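Local coordinates for protein quinone reductase (Klebsiella pneumoniae subsp. pneumoniae, PDB 4GI5) that binds flavin-adenine dinucleotide and probably acts as an NAD(P)H dehydrogenase that reduces quinones, at residues E209-L214 / A235-T240. Sequence-based numbering, arbitrary orientation.
Sequences EVLPPL and AERLDT
Arg237, near the C-terminal end of helix 224-239, reaches across to the backbone of the broken edge strand 209-216 and pincers a single carbonyl, a side-chain-to-backbone hydrogen-bonded contact between helix and strand within the flavodoxin-like domain. Arg237 NH2 and NH1 both donate to Pro212 O, at 2.8 and 3.0 Å. The oxygen lies almost in the guanidinium plane, so the fork is flat, yet neither bond is straight (149° and 141°), as expected when two donors converge on one acceptor. Seen from the carbonyl the two differ: NH2 is tilted modestly from its plane, whereas NH1 stands well above it. Pro213 O sits at the guanidinium edge, 3.5 Å from Arg237 NH1, close to it without a hydrogen bond, and Leu211 CB approaches NH2 at the same edge of the group.

Bent at chi2 and chi3, the arginine chain passes alongside Leu214 in the opposite direction before its guanidinium meets Pro212 O. Both methyls of Leu214, CD1 and CD2, rest against the same side of Arg237 CG, each 4.1 Å from it, while Met170 of strand 168-174 also touches the arginine. Strand pairing persists on both sides of the proline pair, through backbone hydrogen bonds between Leu211 and Ala169 and between Leu214 and Leu171. These two arginine bonds join the helix to the interruption in the strand, at the outer edge of the five-stranded parallel sheet, order 2-1-3-4-5, that marks the flavodoxin-like fold.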
ATOM      1  N   GLU B 209     -11.147  14.849   7.526  1.00 17.74           N
ATOM      2  CA  GLU B 209     -12.475  14.328   7.101  1.00 17.62           C
ATOM      3  C   GLU B 209     -12.275  13.727   5.697  1.00 17.85           C
ATOM      4  O   GLU B 209     -11.852  14.473   4.818  1.00 19.57           O
ATOM      5  CB  GLU B 209     -13.481  15.485   7.054  1.00 21.08           C
ATOM      6  CG  GLU B 209     -13.746  16.035   8.435  1.00 29.37           C
ATOM      7  CD  GLU B 209     -14.970  16.951   8.392  1.00 42.19           C
ATOM      8  OE1 GLU B 209     -15.026  17.818   7.493  1.00 38.68           O
ATOM      9  OE2 GLU B 209     -15.901  16.723   9.161  1.00 47.08           O
ATOM     10  N   VAL B 210     -12.561  12.433   5.532  1.00 16.49           N
ATOM     11  CA  VAL B 210     -12.276  11.805   4.280  1.00 17.14           C
ATOM     12  C   VAL B 210     -13.554  11.745   3.434  1.00 15.89           C
ATOM     13  O   VAL B 210     -14.584  11.218   3.858  1.00 19.78           O
ATOM     14  CB  VAL B 210     -11.759  10.376   4.512  1.00 16.67           C
ATOM     15  CG1 VAL B 210     -11.304   9.784   3.184  1.00 17.10           C
ATOM     16  CG2 VAL B 210     -10.671  10.414   5.608  1.00 18.71           C
ATOM     17  N   LEU B 211     -13.501  12.324   2.253  1.00 16.89           N
ATOM     18  CA  LEU B 211     -14.616  12.218   1.351  1.00 17.41           C
ATOM     19  C   LEU B 211     -14.617  10.893   0.638  1.00 18.09           C
ATOM     20  O   LEU B 211     -13.545  10.292   0.432  1.00 17.61           O
ATOM     21  CB  LEU B 211     -14.561  13.364   0.356  1.00 19.34           C
ATOM     22  CG  LEU B 211     -14.396  14.743   0.942  1.00 21.97           C
ATOM     23  CD1 LEU B 211     -14.482  15.723  -0.172  1.00 25.94           C
ATOM     24  CD2 LEU B 211     -15.515  15.004   1.886  1.00 27.93           C
ATOM     25  N   PRO B 212     -15.775  10.415   0.148  1.00 16.95           N
ATOM     26  CA  PRO B 212     -15.805   9.220  -0.705  1.00 18.02           C
ATOM     27  C   PRO B 212     -14.885   9.358  -1.882  1.00 15.97           C
ATOM     28  O   PRO B 212     -14.761  10.483  -2.411  1.00 16.82           O
ATOM     29  CB  PRO B 212     -17.276   9.144  -1.183  1.00 20.13           C
ATOM     30  CG  PRO B 212     -18.013   9.812  -0.074  1.00 22.13           C
ATOM     31  CD  PRO B 212     -17.156  10.975   0.329  1.00 20.02           C
ATOM     32  N   PRO B 213     -14.146   8.316  -2.204  1.00 15.44           N
ATOM     33  CA  PRO B 213     -13.179   8.428  -3.301  1.00 15.13           C
ATOM     34  C   PRO B 213     -13.857   8.548  -4.653  1.00 15.59           C
ATOM     35  O   PRO B 213     -14.977   8.059  -4.794  1.00 16.73           O
ATOM     36  CB  PRO B 213     -12.418   7.119  -3.183  1.00 15.68           C
ATOM     37  CG  PRO B 213     -13.400   6.134  -2.597  1.00 15.34           C
ATOM     38  CD  PRO B 213     -14.180   6.963  -1.649  1.00 15.53           C
ATOM     39  N   LEU B 214     -13.148   9.119  -5.609  1.00 15.89           N
ATOM     40  CA  LEU B 214     -13.567   9.112  -6.993  1.00 16.39           C
ATOM     41  C   LEU B 214     -12.706   8.067  -7.715  1.00 15.79           C
ATOM     42  O   LEU B 214     -11.487   8.224  -7.768  1.00 15.56           O
ATOM     43  CB  LEU B 214     -13.274  10.473  -7.577  1.00 15.34           C
ATOM     44  CG  LEU B 214     -13.591  10.585  -9.059  1.00 16.99           C
ATOM     45  CD1 LEU B 214     -15.030  10.217  -9.387  1.00 18.27           C
ATOM     46  CD2 LEU B 214     -13.300  11.994  -9.508  1.00 18.54           C
ATOM     47  N   ALA B 235     -15.666  16.892 -12.399  1.00 20.82           N
ATOM     48  CA  ALA B 235     -16.065  18.257 -12.164  1.00 20.30           C
ATOM     49  C   ALA B 235     -17.134  18.284 -11.074  1.00 20.21           C
ATOM     50  O   ALA B 235     -17.119  19.203 -10.223  1.00 22.59           O
ATOM     51  CB  ALA B 235     -16.570  18.870 -13.547  1.00 23.41           C
ATOM     52  N   GLU B 236     -18.019  17.326 -11.081  1.00 20.32           N
ATOM     53  CA  GLU B 236     -19.121  17.238 -10.088  1.00 24.16           C
ATOM     54  C   GLU B 236     -18.549  17.043  -8.705  1.00 23.99           C
ATOM     55  O   GLU B 236     -18.962  17.687  -7.770  1.00 22.30           O
ATOM     56  CB  GLU B 236     -20.163  16.148 -10.462  1.00 27.46           C
ATOM     57  CG  GLU B 236     -21.063  15.528  -9.379  1.00 42.39           C
ATOM     58  CD  GLU B 236     -21.864  16.444  -8.551  1.00 54.58           C
ATOM     59  OE1 GLU B 236     -22.210  17.532  -9.063  1.00 82.83           O
ATOM     60  OE2 GLU B 236     -22.199  16.055  -7.385  1.00 53.39           O
ATOM     61  N   ARG B 237     -17.505  16.182  -8.557  1.00 22.91           N
ATOM     62  CA  ARG B 237     -16.859  16.101  -7.261  1.00 19.88           C
ATOM     63  C   ARG B 237     -16.148  17.344  -6.802  1.00 19.54           C
ATOM     64  O   ARG B 237     -16.192  17.747  -5.627  1.00 21.81           O
ATOM     65  CB  ARG B 237     -15.857  14.845  -7.215  1.00 16.95           C
ATOM     66  CG  ARG B 237     -16.517  13.495  -7.418  1.00 16.83           C
ATOM     67  CD  ARG B 237     -17.643  13.084  -6.435  1.00 20.04           C
ATOM     68  NE  ARG B 237     -17.188  13.376  -5.123  1.00 21.03           N
ATOM     69  CZ  ARG B 237     -16.541  12.478  -4.333  1.00 20.17           C
ATOM     70  NH1 ARG B 237     -16.315  11.300  -4.785  1.00 19.25           N
ATOM     71  NH2 ARG B 237     -16.086  12.841  -3.188  1.00 19.77           N
ATOM     72  N   LEU B 238     -15.455  17.998  -7.720  1.00 18.78           N
ATOM     73  CA  LEU B 238     -14.747  19.189  -7.376  1.00 19.93           C
ATOM     74  C   LEU B 238     -15.713  20.367  -7.011  1.00 21.92           C
ATOM     75  O   LEU B 238     -15.365  21.222  -6.221  1.00 23.22           O
ATOM     76  CB  LEU B 238     -13.859  19.563  -8.576  1.00 21.58           C
ATOM     77  CG  LEU B 238     -12.678  18.609  -8.851  1.00 21.93           C
ATOM     78  CD1 LEU B 238     -11.974  19.034 -10.106  1.00 21.45           C
ATOM     79  CD2 LEU B 238     -11.700  18.486  -7.671  1.00 21.63           C
ATOM     80  N   ASP B 239     -16.861  20.366  -7.607  1.00 24.32           N
ATOM     81  CA  ASP B 239     -17.937  21.398  -7.340  1.00 27.10           C
ATOM     82  C   ASP B 239     -18.542  21.183  -5.959  1.00 30.49           C
ATOM     83  O   ASP B 239     -19.157  22.099  -5.429  1.00 31.86           O
ATOM     84  CB  ASP B 239     -19.049  21.259  -8.420  1.00 25.38           C
ATOM     85  CG  ASP B 239     -18.628  21.783  -9.783  1.00 26.63           C
ATOM     86  OD1 ASP B 239     -17.631  22.469  -9.820  1.00 28.26           O
ATOM     87  OD2 ASP B 239     -19.300  21.493 -10.796  1.00 33.20           O
ATOM     88  N   THR B 240     -18.399  19.992  -5.343  1.00 25.26           N
ATOM     89  CA  THR B 240     -19.116  19.692  -4.109  1.00 23.95           C
ATOM     90  C   THR B 240     -18.155  19.325  -2.957  1.00 25.82           C
ATOM     91  O   THR B 240     -18.591  18.764  -1.972  1.00 27.24           O
ATOM     92  CB  THR B 240     -20.116  18.530  -4.357  1.00 28.15           C
ATOM     93  OG1 THR B 240     -19.458  17.387  -4.951  1.00 25.71           O
ATOM     94  CG2 THR B 240     -21.273  18.912  -5.309  1.00 28.82           C
TER